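Local atomic coordinates of periplasmic binding protein (Thermotoga lettingae TMO, PDB entry 4RY8), a protein that binds 5-methylthioribose and probably serves as the periplasmic solute-binding component of a transporter for this sugar. Residues A200-D206 / F225-D231; I121-I125 / V248-G252; K168-K172 / K195-N199; Q284-F290 / A305-L309. One frame throughout, in Å; residues are numbered along the deposited sequence.

Contact 1: A200-D206 / F225-D231; sequences AVLAMWD and FKVYSVD. With SR1 (5-S-methyl-5-thio-alpha-D-ribofuranose), chain G.
Trp205 sets its CG anti to the backbone N (chi1 172°), while Asp231 turns its CG away from its own carbonyl carbon (chi1 -54°); the edge of the indole thus meets the carboxylate, Trp205 CD1 lying 3.1 Å from Asp231 OD2, with the two planes 82° apart. Both then face the sugar. One indole face lies under C5 of the ligand, and the carboxylate takes two ligand hydroxyls, O2 by Asp231 OD1 at 2.7 Å and O3 by Asp231 OD2 at 2.5 Å. Asp231 OD2 takes a second donor, Asp206 N at 3.1 Å, which arrives on the anti side, a little out of the carboxylate plane. Behind the site the strands run parallel, joined by nearly straight bonds such as Tyr228 N to Val201 O, 2.8 Å; the last, Val230 N to Ala203 O, is weak. Val201 and Val227 lie side by side on one sheet face. On the other, the Leu202 and Tyr228 side chains cross at about a right angle, and the Tyr228 hydroxyl reaches Asp132. Strand, helix 206-219 and strand form a beta-alpha-beta unit whose C-terminal strand ends carry ligand-binding loops, as is typical of periplasmic sugar-binding proteins.

Contact 2: I121-I125 / V248-G252; sequences IGYLI and VATVG
Val251 splits its two methyls between Ile121 and Ile125, one turn apart on helix 118-132, in the helix-on-sheet packing of an alpha/beta lobe of a periplasmic binding protein. The helix segment runs nearly antiparallel to strand 248-252, at 164° with the axes 8.4 Å apart, and no hydrogen bond crosses between them. With chi1 at 163°, Val251 has CG1 anti to its backbone N and CG2 anti to its carbonyl carbon, which sends the branches to different helix residues. Val251 CG1 meets Ile121 CG2 at 3.7 Å; that branch of Ile121 stands anti to the backbone N, with the longer arm, Ile121 CG1, beside it. The other methyl, Val251 CG2, rests against Ile125 CB at 4.0 Å, and Leu124 adds its CB to the same methyl. Each isoleucine side chain runs past Val251 pointing the opposite way. Ile125 adopts the other arrangement, its CG1 anti to the backbone N, and a chi2 of 70° bends the terminal methyl toward the strand. Around this core, Ile121 touches Val230 and Ile125 touches Tyr228, extending the packing over strand 226-230; Ile121 also meets Arg153 of helix 148-163. Tyr123 lies away from the strand and hydrogen-bonds Asp117 of the second subunit. At the far end of the Ile125 side chain, Ile125 CD1 stands 3.8 Å from the backbone oxygen Ala249 O.

Contact 3: K168-K172 / K195-N199; sequences KEVAK and KPEAN
Lys195, just past helix 180-194, opens a type I beta turn closed by Ala198 N to Lys195 O at 3.1 Å, and this turn brings Lys195 and Ala198 against Val170 of strand 167-173. The join lies within a beta-alpha-beta unit at the sheet margin: strand 167-173, outermost within the chain, helix 180-194, and strand 200-203, parallel to the first with strand 137-142 between them. Val170 carries the apolar part. Its chi1 of -56° leaves CG2 between the backbone N and the carbonyl carbon, from where Val170 CG2 reaches Ala198 CB at 3.8 Å and comes near Lys195 CB. The other methyl, Val170 CG1, faces the carboxylate of Glu197, with Glu197 OE2 3.7 Å away; that chain is bent at chi2 (-83°), and the two side chains come from opposite directions. Lys195 is bent at chi2 as well, then extended, and its methylenes run past the valine alongside the strand backbone, with Lys195 CE 3.2 Å from Val170 O. No direct hydrogen bond spans the two segments; a water makes the polar link between Val170 O and Lys195 NZ. Cutting Lys195 back to an alanine would probably uncover Val170 O and leave the bridging water without its lysine partner. Asn138 of strand 137-142 lies beside both Val170 and Glu197, and Ala198 packs on Ile140, so the turn also rests on the next strand inward. The water donates to Val170 O at 2.7 Å and accepts a weak bond from Lys195 NZ at 3.3 Å.

Contact 4: Q284-F290 / A305-L309; sequences QLITRQF and ALPAL
Ala305, at the end of helix 299-305, meets the rim of the Phe290 ring: Ala305 O lies at the ring edge, near the plane, 3.8 Å from Phe290 CZ. Leu306 follows, first to leave the helix, and Leu306 CG sits 3.7 Å from Phe290 CZ, the two side chains crossing at a slant. CD1 of Leu306 goes on to Ile286 CG1, 4.2 Å away. Phe290 reaches this pair because its CG is anti to the backbone N (chi1 174°); Thr287, the N-cap, accepts the Phe290 N-H on its OG1, with Phe290 N to Thr287 OG1 3.0 Å. Ala308 CB lies 3.6 Å from Gln284 NE2, a packing contact; that NE2 makes a weak hydrogen bond to Glu282 O. Leu309 closes the segment: Leu309 CD2 packs on Gln284 CG at 3.7 Å, while its CD1 meets Ile286 CD1 tip to tip. A glycine in place of Gln284 would probably leave Ala308 CB and Leu309 CD2 without the side chain they pack on. Leu302 of helix 299-305 touches Ile286, Phe290 and Leu309, so this helix and the turn after it lie against strand 284-287, outermost within the chain and antiparallel to strand 247-252.

How the contacts relate
All four contacts belong to one mixed sheet and its flanks, spread from strand 167-173 at one edge to strand 284-287 at the other; contacts 3 and 4, at these edges, have centres about 28 Å apart. Contacts 1 and 2 are close, with centres about 8 Å apart, on neighbouring strands 226-230 and 247-252, where Thr250 OG1 probably hydrogen-bonds Asp231 O and Ser229 OG. Strand 284-287 pairs antiparallel with strand 247-252, tying contact 4 to contact 2. Along the chain, contact 2 encloses contacts 3 and 1 in turn, and contact 4 follows. Contact 1 supplies part of the sugar pocket, while contacts 3 and 4 pack the sheet's borders.

Contact 1: A200-D206 / F225-D231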
loop_
_atom_site.group_PDB
_atom_site.type_symbol
_atom_site.label_atom_id
_atom_site.label_comp_id
_atom_site.label_asym_id
_atom_site.label_seq_id
_atom_site.Cartn_x
_atom_site.Cartn_y
_atom_site.Cartn_z
ATOM N N ALA C 200 -3.604 16.214 -15.461
ATOM C CA ALA C 200 -4.202 15.125 -14.682
ATOM C C ALA C 200 -4.942 15.677 -13.500
ATOM O O ALA C 200 -4.597 16.736 -12.994
ATOM C CB ALA C 200 -3.143 14.140 -14.214
ATOM N N VAL C 201 -5.945 14.928 -13.051
ATOM C CA VAL C 201 -6.660 15.222 -11.809
ATOM C C VAL C 201 -6.609 14.022 -10.866
ATOM O O VAL C 201 -6.864 12.888 -11.242
ATOM C CB VAL C 201 -8.140 15.579 -12.069
ATOM C CG1 VAL C 201 -8.884 15.836 -10.745
ATOM C CG2 VAL C 201 -8.232 16.735 -13.034
ATOM N N LEU C 202 -6.307 14.311 -9.615
ATOM C CA LEU C 202 -6.337 13.340 -8.558
ATOM C C LEU C 202 -7.294 13.872 -7.495
ATOM O O LEU C 202 -7.050 14.881 -6.818
ATOM C CB LEU C 202 -4.937 13.121 -8.009
ATOM C CG LEU C 202 -4.817 12.190 -6.825
ATOM C CD1 LEU C 202 -5.140 10.764 -7.260
ATOM C CD2 LEU C 202 -3.405 12.300 -6.228
ATOM N N ALA C 203 -8.388 13.179 -7.338
ATOM C CA ALA C 203 -9.522 13.610 -6.521
ATOM C C ALA C 203 -9.815 12.543 -5.506
ATOM O O ALA C 203 -10.176 11.408 -5.842
ATOM C CB ALA C 203 -10.737 13.847 -7.382
ATOM N N MET C 204 -9.703 12.910 -4.246
ATOM C CA MET C 204 -9.692 11.932 -3.148
ATOM C C MET C 204 -11.103 11.579 -2.558
ATOM O O MET C 204 -11.192 10.948 -1.541
ATOM C CB MET C 204 -8.692 12.436 -2.085
ATOM C CG MET C 204 -7.185 12.351 -2.483
ATOM S SD MET C 204 -6.710 10.691 -3.165
ATOM C CE MET C 204 -4.934 10.798 -3.015
ATOM N N TRP C 205 -12.181 12.004 -3.205
ATOM C CA TRP C 205 -13.568 11.547 -2.880
ATOM C C TRP C 205 -14.357 11.528 -4.192
ATOM O O TRP C 205 -14.133 12.422 -4.991
ATOM C CB TRP C 205 -14.160 12.538 -1.834
ATOM C CG TRP C 205 -15.614 12.391 -1.489
ATOM C CD1 TRP C 205 -16.384 11.259 -1.545
ATOM C CD2 TRP C 205 -16.448 13.405 -0.989
ATOM N NE1 TRP C 205 -17.653 11.523 -1.129
ATOM C CE2 TRP C 205 -17.724 12.844 -0.779
ATOM C CE3 TRP C 205 -16.249 14.757 -0.708
ATOM C CZ2 TRP C 205 -18.796 13.595 -0.305
ATOM C CZ3 TRP C 205 -17.299 15.492 -0.251
ATOM C CH2 TRP C 205 -18.546 14.929 -0.029
ATOM N N ASP C 206 -15.243 10.536 -4.484
ATOM C CA ASP C 206 -15.914 10.555 -5.763
ATOM C C ASP C 206 -16.761 11.802 -6.042
ATOM O O ASP C 206 -16.952 12.152 -7.198
ATOM C CB ASP C 206 -16.713 9.230 -6.114
ATOM C CG ASP C 206 -17.857 8.917 -5.138
ATOM O OD1 ASP C 206 -18.052 9.614 -4.125
ATOM O OD2 ASP C 206 -18.619 7.930 -5.405
ATOM N N PHE C 225 -7.004 15.541 -20.453
ATOM C CA PHE C 225 -6.996 15.177 -19.048
ATOM C C PHE C 225 -7.197 13.693 -18.798
ATOM O O PHE C 225 -7.826 12.977 -19.592
ATOM C CB PHE C 225 -8.098 15.942 -18.322
ATOM C CG PHE C 225 -7.719 17.345 -17.963
ATOM C CD1 PHE C 225 -6.986 17.600 -16.812
ATOM C CD2 PHE C 225 -8.094 18.414 -18.761
ATOM C CE1 PHE C 225 -6.617 18.887 -16.468
ATOM C CE2 PHE C 225 -7.716 19.714 -18.409
ATOM C CZ PHE C 225 -6.977 19.943 -17.282
ATOM N N LYS C 226 -6.648 13.246 -17.674
ATOM C CA LYS C 226 -6.943 11.926 -17.146
ATOM C C LYS C 226 -7.249 12.100 -15.673
ATOM O O LYS C 226 -6.546 12.817 -14.991
ATOM C CB LYS C 226 -5.761 10.987 -17.388
ATOM C CG LYS C 226 -5.646 10.547 -18.839
ATOM C CD LYS C 226 -4.870 9.251 -18.919
ATOM C CE LYS C 226 -4.426 8.952 -20.337
ATOM N NZ LYS C 226 -3.743 7.625 -20.361
ATOM N N VAL C 227 -8.341 11.512 -15.213
ATOM C CA VAL C 227 -8.815 11.706 -13.858
ATOM C C VAL C 227 -8.730 10.421 -13.069
ATOM O O VAL C 227 -9.129 9.388 -13.550
ATOM C CB VAL C 227 -10.262 12.239 -13.820
ATOM C CG1 VAL C 227 -10.665 12.569 -12.367
ATOM C CG2 VAL C 227 -10.386 13.466 -14.722
ATOM N N TYR C 228 -8.163 10.526 -11.870
ATOM C CA TYR C 228 -7.963 9.433 -10.922
ATOM C C TYR C 228 -8.733 9.826 -9.664
ATOM O O TYR C 228 -8.599 10.961 -9.188
ATOM C CB TYR C 228 -6.450 9.247 -10.620
ATOM C CG TYR C 228 -5.683 8.894 -11.903
ATOM C CD1 TYR C 228 -5.370 9.880 -12.848
ATOM C CD2 TYR C 228 -5.343 7.584 -12.212
ATOM C CE1 TYR C 228 -4.714 9.575 -14.028
ATOM C CE2 TYR C 228 -4.693 7.285 -13.403
ATOM C CZ TYR C 228 -4.397 8.269 -14.299
ATOM O OH TYR C 228 -3.770 7.992 -15.463
ATOM N N SER C 229 -9.544 8.908 -9.136
ATOM C CA SER C 229 -10.323 9.188 -7.934
ATOM C C SER C 229 -10.299 8.050 -6.910
ATOM O O SER C 229 -9.630 7.034 -7.062
ATOM C CB SER C 229 -11.757 9.483 -8.329
ATOM O OG SER C 229 -12.319 8.250 -8.817
ATOM N N VAL C 230 -11.027 8.280 -5.843
ATOM C CA VAL C 230 -11.361 7.288 -4.902
ATOM C C VAL C 230 -12.882 7.115 -4.925
ATOM O O VAL C 230 -13.629 8.060 -5.244
ATOM C CB VAL C 230 -10.870 7.760 -3.509
ATOM C CG1 VAL C 230 -11.197 6.794 -2.424
ATOM C CG2 VAL C 230 -9.388 7.949 -3.544
ATOM N N ASP C 231 -13.319 5.947 -4.461
ATOM C CA ASP C 231 -14.720 5.569 -4.291
ATOM C C ASP C 231 -15.287 5.055 -5.607
ATOM O O ASP C 231 -14.833 5.407 -6.678
ATOM C CB ASP C 231 -15.653 6.648 -3.704
ATOM C CG ASP C 231 -15.138 7.211 -2.393
ATOM O OD1 ASP C 231 -14.716 6.408 -1.540
ATOM O OD2 ASP C 231 -15.143 8.463 -2.221
HETATM C CS SR1 G . -15.695 14.026 3.238
HETATM S S SR1 G . -14.806 12.538 3.636
HETATM C C5 SR1 G . -15.292 11.666 2.127
HETATM C C4 SR1 G . -14.702 10.259 2.085
HETATM O O4 SR1 G . -15.153 9.611 3.229
HETATM C C1 SR1 G . -15.546 8.253 2.947
HETATM O O1 SR1 G . -14.690 7.421 3.656
HETATM C C2 SR1 G . -15.425 7.990 1.454
HETATM O O2 SR1 G . -14.416 7.037 1.022
HETATM C C3 SR1 G . -15.147 9.381 0.921
HETATM O O3 SR1 G . -14.150 9.341 -0.091
#

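Contact 2: I121-I125 / V248-G252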
loop_
_atom_site.group_PDB
_atom_site.type_symbol
_atom_site.label_atom_id
_atom_site.label_comp_id
_atom_site.label_asym_id
_atom_site.label_seq_id
_atom_site.Cartn_x
_atom_site.Cartn_y
_atom_site.Cartn_z
ATOM N N ILE C 121 -5.325 3.056 -0.080
ATOM C CA ILE C 121 -6.106 3.732 -1.108
ATOM C C ILE C 121 -5.286 4.884 -1.673
ATOM O O ILE C 121 -5.192 5.038 -2.861
ATOM C CB ILE C 121 -7.456 4.332 -0.595
ATOM C CG1 ILE C 121 -8.504 3.284 -0.211
ATOM C CG2 ILE C 121 -8.060 5.245 -1.667
ATOM C CD1 ILE C 121 -9.770 3.911 0.377
ATOM N N GLY C 122 -4.750 5.736 -0.792
ATOM C CA GLY C 122 -3.985 6.904 -1.243
ATOM C C GLY C 122 -2.723 6.572 -2.037
ATOM O O GLY C 122 -2.398 7.254 -3.002
ATOM N N TYR C 123 -2.080 5.472 -1.661
ATOM C CA TYR C 123 -0.941 4.934 -2.335
ATOM C C TYR C 123 -1.377 4.310 -3.668
ATOM O O TYR C 123 -0.807 4.581 -4.707
ATOM C CB TYR C 123 -0.264 3.835 -1.505
ATOM C CG TYR C 123 0.901 3.306 -2.280
ATOM C CD1 TYR C 123 1.960 4.150 -2.569
ATOM C CD2 TYR C 123 0.893 2.024 -2.878
ATOM C CE1 TYR C 123 3.011 3.730 -3.340
ATOM C CE2 TYR C 123 1.971 1.593 -3.650
ATOM C CZ TYR C 123 3.035 2.472 -3.870
ATOM O OH TYR C 123 4.139 2.144 -4.643
ATOM N N LEU C 124 -2.423 3.517 -3.652
ATOM C CA LEU C 124 -2.772 2.835 -4.910
ATOM C C LEU C 124 -3.185 3.817 -5.985
ATOM O O LEU C 124 -2.744 3.707 -7.138
ATOM C CB LEU C 124 -3.867 1.805 -4.711
ATOM C CG LEU C 124 -3.577 0.525 -3.936
ATOM C CD1 LEU C 124 -4.883 -0.250 -3.809
ATOM C CD2 LEU C 124 -2.482 -0.334 -4.558
ATOM N N ILE C 125 -4.017 4.794 -5.638
ATOM C CA ILE C 125 -4.509 5.691 -6.691
ATOM C C ILE C 125 -3.406 6.632 -7.110
ATOM O O ILE C 125 -3.289 6.921 -8.307
ATOM C CB ILE C 125 -5.839 6.427 -6.343
ATOM C CG1 ILE C 125 -6.414 7.087 -7.587
ATOM C CG2 ILE C 125 -5.576 7.499 -5.229
ATOM C CD1 ILE C 125 -6.973 6.181 -8.676
ATOM N N VAL C 248 -10.333 7.737 -15.698
ATOM C CA VAL C 248 -9.662 6.460 -16.100
ATOM C C VAL C 248 -9.522 5.364 -15.027
ATOM O O VAL C 248 -9.471 4.180 -15.347
ATOM C CB VAL C 248 -8.313 6.695 -16.825
ATOM C CG1 VAL C 248 -8.536 7.470 -18.121
ATOM C CG2 VAL C 248 -7.349 7.414 -15.966
ATOM N N ALA C 249 -9.503 5.751 -13.763
ATOM C CA ALA C 249 -9.412 4.811 -12.675
ATOM C C ALA C 249 -9.919 5.419 -11.366
ATOM O O ALA C 249 -9.853 6.644 -11.158
ATOM C CB ALA C 249 -7.970 4.347 -12.496
ATOM N N THR C 250 -10.446 4.535 -10.521
ATOM C CA THR C 250 -10.773 4.829 -9.137
ATOM C C THR C 250 -10.377 3.613 -8.283
ATOM O O THR C 250 -10.267 2.456 -8.747
ATOM C CB THR C 250 -12.299 5.180 -8.959
ATOM O OG1 THR C 250 -12.561 5.757 -7.672
ATOM C CG2 THR C 250 -13.180 3.952 -9.113
ATOM N N VAL C 251 -10.141 3.901 -7.025
ATOM C CA VAL C 251 -9.828 2.919 -6.032
ATOM C C VAL C 251 -10.892 2.996 -4.943
ATOM O O VAL C 251 -11.158 4.060 -4.370
ATOM C CB VAL C 251 -8.397 3.196 -5.504
ATOM C CG1 VAL C 251 -8.147 2.488 -4.183
ATOM C CG2 VAL C 251 -7.410 2.752 -6.603
ATOM N N GLY C 252 -11.509 1.867 -4.642
ATOM C CA GLY C 252 -12.527 1.877 -3.588
ATOM C C GLY C 252 -13.063 0.562 -3.084
ATOM O O GLY C 252 -12.512 -0.505 -3.378
#

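Contact 3: K168-K172 / K195-N199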
loop_
_atom_site.group_PDB
_atom_site.type_symbol
_atom_site.label_atom_id
_atom_site.label_comp_id
_atom_site.label_asym_id
_atom_site.label_seq_id
_atom_site.Cartn_x
_atom_site.Cartn_y
_atom_site.Cartn_z
ATOM N N LYS C 168 3.949 16.584 -10.556
ATOM C CA LYS C 168 3.977 17.910 -9.905
ATOM C C LYS C 168 2.565 18.304 -9.484
ATOM O O LYS C 168 1.630 18.109 -10.232
ATOM C CB LYS C 168 4.480 19.012 -10.847
ATOM C CG LYS C 168 5.847 18.804 -11.463
ATOM C CD LYS C 168 6.950 19.097 -10.476
ATOM C CE LYS C 168 8.319 18.815 -11.087
ATOM N NZ LYS C 168 8.701 19.804 -12.129
ATOM N N GLU C 169 2.415 18.886 -8.294
ATOM C CA GLU C 169 1.135 19.432 -7.904
ATOM C C GLU C 169 1.139 20.851 -8.439
ATOM O O GLU C 169 1.981 21.628 -8.066
ATOM C CB GLU C 169 0.966 19.426 -6.380
ATOM C CG GLU C 169 -0.385 19.971 -5.916
ATOM C CD GLU C 169 -0.654 19.800 -4.430
ATOM O OE1 GLU C 169 -0.402 18.725 -3.822
ATOM O OE2 GLU C 169 -1.181 20.758 -3.863
ATOM N N VAL C 170 0.235 21.176 -9.345
ATOM C CA VAL C 170 0.154 22.543 -9.861
ATOM C C VAL C 170 -1.029 23.333 -9.281
ATOM O O VAL C 170 -1.068 24.556 -9.416
ATOM C CB VAL C 170 0.091 22.582 -11.399
ATOM C CG1 VAL C 170 1.277 21.846 -12.008
ATOM C CG2 VAL C 170 -1.227 22.020 -11.900
ATOM N N ALA C 171 -1.985 22.642 -8.666
ATOM C CA ALA C 171 -3.062 23.251 -7.872
ATOM C C ALA C 171 -3.661 22.244 -6.911
ATOM O O ALA C 171 -3.729 21.019 -7.226
ATOM C CB ALA C 171 -4.159 23.843 -8.741
ATOM N N LYS C 172 -4.046 22.754 -5.733
ATOM C CA LYS C 172 -4.922 22.073 -4.752
ATOM C C LYS C 172 -6.291 22.759 -4.629
ATOM O O LYS C 172 -6.385 23.924 -4.242
ATOM C CB LYS C 172 -4.288 22.091 -3.347
ATOM C CG LYS C 172 -4.980 21.168 -2.349
ATOM C CD LYS C 172 -4.265 21.116 -0.997
ATOM C CE LYS C 172 -5.175 20.501 0.005
ATOM N NZ LYS C 172 -4.458 19.928 1.140
ATOM N N LYS C 195 -4.161 27.170 -14.617
ATOM C CA LYS C 195 -3.053 26.233 -14.915
ATOM C C LYS C 195 -3.300 25.492 -16.224
ATOM O O LYS C 195 -3.722 24.354 -16.241
ATOM C CB LYS C 195 -2.856 25.244 -13.791
ATOM C CG LYS C 195 -2.820 25.853 -12.403
ATOM C CD LYS C 195 -1.558 26.639 -12.108
ATOM C CE LYS C 195 -1.737 27.329 -10.765
ATOM N NZ LYS C 195 -0.648 28.288 -10.477
ATOM N N PRO C 196 -3.034 26.145 -17.338
ATOM C CA PRO C 196 -3.316 25.458 -18.598
ATOM C C PRO C 196 -2.361 24.298 -18.865
ATOM O O PRO C 196 -2.648 23.461 -19.709
ATOM C CB PRO C 196 -3.162 26.565 -19.659
ATOM C CG PRO C 196 -2.345 27.643 -19.010
ATOM C CD PRO C 196 -2.511 27.512 -17.517
ATOM N N GLU C 197 -1.259 24.226 -18.129
ATOM C CA GLU C 197 -0.318 23.126 -18.276
ATOM C C GLU C 197 -0.827 21.837 -17.582
ATOM O O GLU C 197 -0.244 20.781 -17.777
ATOM C CB GLU C 197 1.087 23.530 -17.768
ATOM C CG GLU C 197 1.298 23.454 -16.249
ATOM C CD GLU C 197 0.808 24.672 -15.458
ATOM O OE1 GLU C 197 0.044 25.518 -16.002
ATOM O OE2 GLU C 197 1.198 24.777 -14.269
ATOM N N ALA C 198 -1.910 21.918 -16.797
ATOM C CA ALA C 198 -2.336 20.792 -15.998
ATOM C C ALA C 198 -2.877 19.728 -16.956
ATOM O O ALA C 198 -3.534 20.069 -17.928
ATOM C CB ALA C 198 -3.383 21.224 -14.981
ATOM N N ASN C 199 -2.544 18.459 -16.723
ATOM C CA ASN C 199 -3.057 17.361 -17.574
ATOM C C ASN C 199 -3.552 16.125 -16.786
ATOM O O ASN C 199 -3.892 15.098 -17.363
ATOM C CB ASN C 199 -1.990 16.931 -18.593
ATOM C CG ASN C 199 -0.698 16.448 -17.932
ATOM O OD1 ASN C 199 -0.532 16.508 -16.710
ATOM N ND2 ASN C 199 0.242 16.028 -18.741
HETATM O O HOH W 1 1.334 25.822 -9.516
#

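Contact 4: Q284-F290 / A305-L309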
loop_
_atom_site.group_PDB
_atom_site.type_symbol
_atom_site.label_atom_id
_atom_site.label_comp_id
_atom_site.label_asym_id
_atom_site.label_seq_id
_atom_site.Cartn_x
_atom_site.Cartn_y
_atom_site.Cartn_z
ATOM N N GLN C 284 -10.029 -1.659 -3.710
ATOM C CA GLN C 284 -9.661 -2.268 -4.988
ATOM C C GLN C 284 -9.492 -1.233 -6.052
ATOM O O GLN C 284 -10.353 -0.376 -6.196
ATOM C CB GLN C 284 -10.768 -3.198 -5.518
ATOM C CG GLN C 284 -11.353 -4.185 -4.524
ATOM C CD GLN C 284 -10.357 -5.206 -4.028
ATOM O OE1 GLN C 284 -9.473 -5.642 -4.765
ATOM N NE2 GLN C 284 -10.498 -5.593 -2.746
ATOM N N LEU C 285 -8.453 -1.403 -6.867
ATOM C CA LEU C 285 -8.279 -0.682 -8.128
ATOM C C LEU C 285 -9.310 -1.103 -9.181
ATOM O O LEU C 285 -9.501 -2.304 -9.492
ATOM C CB LEU C 285 -6.842 -0.860 -8.664
ATOM C CG LEU C 285 -6.423 -0.133 -9.968
ATOM C CD1 LEU C 285 -6.453 1.390 -9.842
ATOM C CD2 LEU C 285 -5.028 -0.591 -10.386
ATOM N N ILE C 286 -9.988 -0.107 -9.726
ATOM C CA ILE C 286 -11.046 -0.320 -10.705
ATOM C C ILE C 286 -10.784 0.625 -11.864
ATOM O O ILE C 286 -11.008 1.809 -11.740
ATOM C CB ILE C 286 -12.441 -0.033 -10.088
ATOM C CG1 ILE C 286 -12.697 -0.991 -8.905
ATOM C CG2 ILE C 286 -13.505 -0.216 -11.180
ATOM C CD1 ILE C 286 -13.674 -0.506 -7.878
ATOM N N THR C 287 -10.317 0.109 -12.994
ATOM C CA THR C 287 -10.021 0.968 -14.144
ATOM C C THR C 287 -11.215 1.077 -15.113
ATOM O O THR C 287 -12.069 0.191 -15.173
ATOM C CB THR C 287 -8.759 0.489 -14.893
ATOM O OG1 THR C 287 -9.063 -0.694 -15.632
ATOM C CG2 THR C 287 -7.604 0.186 -13.946
ATOM N N ARG C 288 -11.275 2.201 -15.834
ATOM C CA ARG C 288 -12.293 2.395 -16.863
ATOM C C ARG C 288 -12.225 1.258 -17.887
ATOM O O ARG C 288 -13.253 0.777 -18.364
ATOM C CB ARG C 288 -12.093 3.742 -17.565
ATOM C CG ARG C 288 -12.937 3.887 -18.804
ATOM C CD ARG C 288 -12.910 5.262 -19.433
ATOM N NE ARG C 288 -14.037 5.373 -20.352
ATOM C CZ ARG C 288 -14.120 4.767 -21.530
ATOM N NH1 ARG C 288 -13.136 4.004 -21.985
ATOM N NH2 ARG C 288 -15.196 4.932 -22.266
ATOM N N GLN C 289 -10.999 0.858 -18.206
ATOM C CA GLN C 289 -10.704 -0.236 -19.131
ATOM C C GLN C 289 -11.313 -1.560 -18.700
ATOM O O GLN C 289 -11.873 -2.310 -19.533
ATOM C CB GLN C 289 -9.180 -0.404 -19.249
ATOM C CG GLN C 289 -8.698 -0.883 -20.611
ATOM C CD GLN C 289 -8.234 0.266 -21.495
ATOM O OE1 GLN C 289 -7.382 1.066 -21.096
ATOM N NE2 GLN C 289 -8.790 0.352 -22.696
ATOM N N PHE C 290 -11.142 -1.886 -17.425
ATOM C CA PHE C 290 -11.749 -3.093 -16.838
ATOM C C PHE C 290 -13.294 -3.019 -16.868
ATOM O O PHE C 290 -13.966 -4.037 -17.118
ATOM C CB PHE C 290 -11.213 -3.329 -15.397
ATOM C CG PHE C 290 -11.895 -4.452 -14.671
ATOM C CD1 PHE C 290 -11.600 -5.789 -14.977
ATOM C CD2 PHE C 290 -12.873 -4.186 -13.716
ATOM C CE1 PHE C 290 -12.256 -6.825 -14.325
ATOM C CE2 PHE C 290 -13.532 -5.225 -13.072
ATOM C CZ PHE C 290 -13.224 -6.548 -13.378
ATOM N N ALA C 305 -18.133 -9.309 -11.171
ATOM C CA ALA C 305 -16.930 -9.334 -11.998
ATOM C C ALA C 305 -15.644 -9.258 -11.171
ATOM O O ALA C 305 -14.589 -9.677 -11.643
ATOM C CB ALA C 305 -16.966 -8.169 -12.988
ATOM N N LEU C 306 -15.729 -8.682 -9.972
ATOM C CA LEU C 306 -14.570 -8.485 -9.089
ATOM C C LEU C 306 -14.965 -8.893 -7.667
ATOM O O LEU C 306 -15.259 -8.037 -6.818
ATOM C CB LEU C 306 -14.105 -7.026 -9.116
ATOM C CG LEU C 306 -12.727 -6.669 -9.686
ATOM C CD1 LEU C 306 -12.461 -5.186 -9.456
ATOM C CD2 LEU C 306 -11.624 -7.504 -9.054
ATOM N N PRO C 307 -14.986 -10.213 -7.396
ATOM C CA PRO C 307 -15.520 -10.683 -6.101
ATOM C C PRO C 307 -14.805 -10.139 -4.848
ATOM O O PRO C 307 -15.426 -10.048 -3.790
ATOM C CB PRO C 307 -15.437 -12.224 -6.203
ATOM C CG PRO C 307 -14.551 -12.518 -7.369
ATOM C CD PRO C 307 -14.583 -11.327 -8.280
ATOM N N ALA C 308 -13.537 -9.754 -4.947
ATOM C CA ALA C 308 -12.844 -9.134 -3.781
ATOM C C ALA C 308 -13.576 -7.906 -3.174
ATOM O O ALA C 308 -13.310 -7.521 -2.040
ATOM C CB ALA C 308 -11.404 -8.818 -4.165
ATOM N N LEU C 309 -14.465 -7.274 -3.941
ATOM C CA LEU C 309 -15.393 -6.263 -3.418
ATOM C C LEU C 309 -16.525 -6.863 -2.573
ATOM O O LEU C 309 -17.134 -6.135 -1.810
ATOM C CB LEU C 309 -15.969 -5.405 -4.573
ATOM C CG LEU C 309 -15.111 -4.310 -5.234
ATOM C CD1 LEU C 309 -15.721 -3.742 -6.526
ATOM C CD2 LEU C 309 -14.856 -3.149 -4.241
#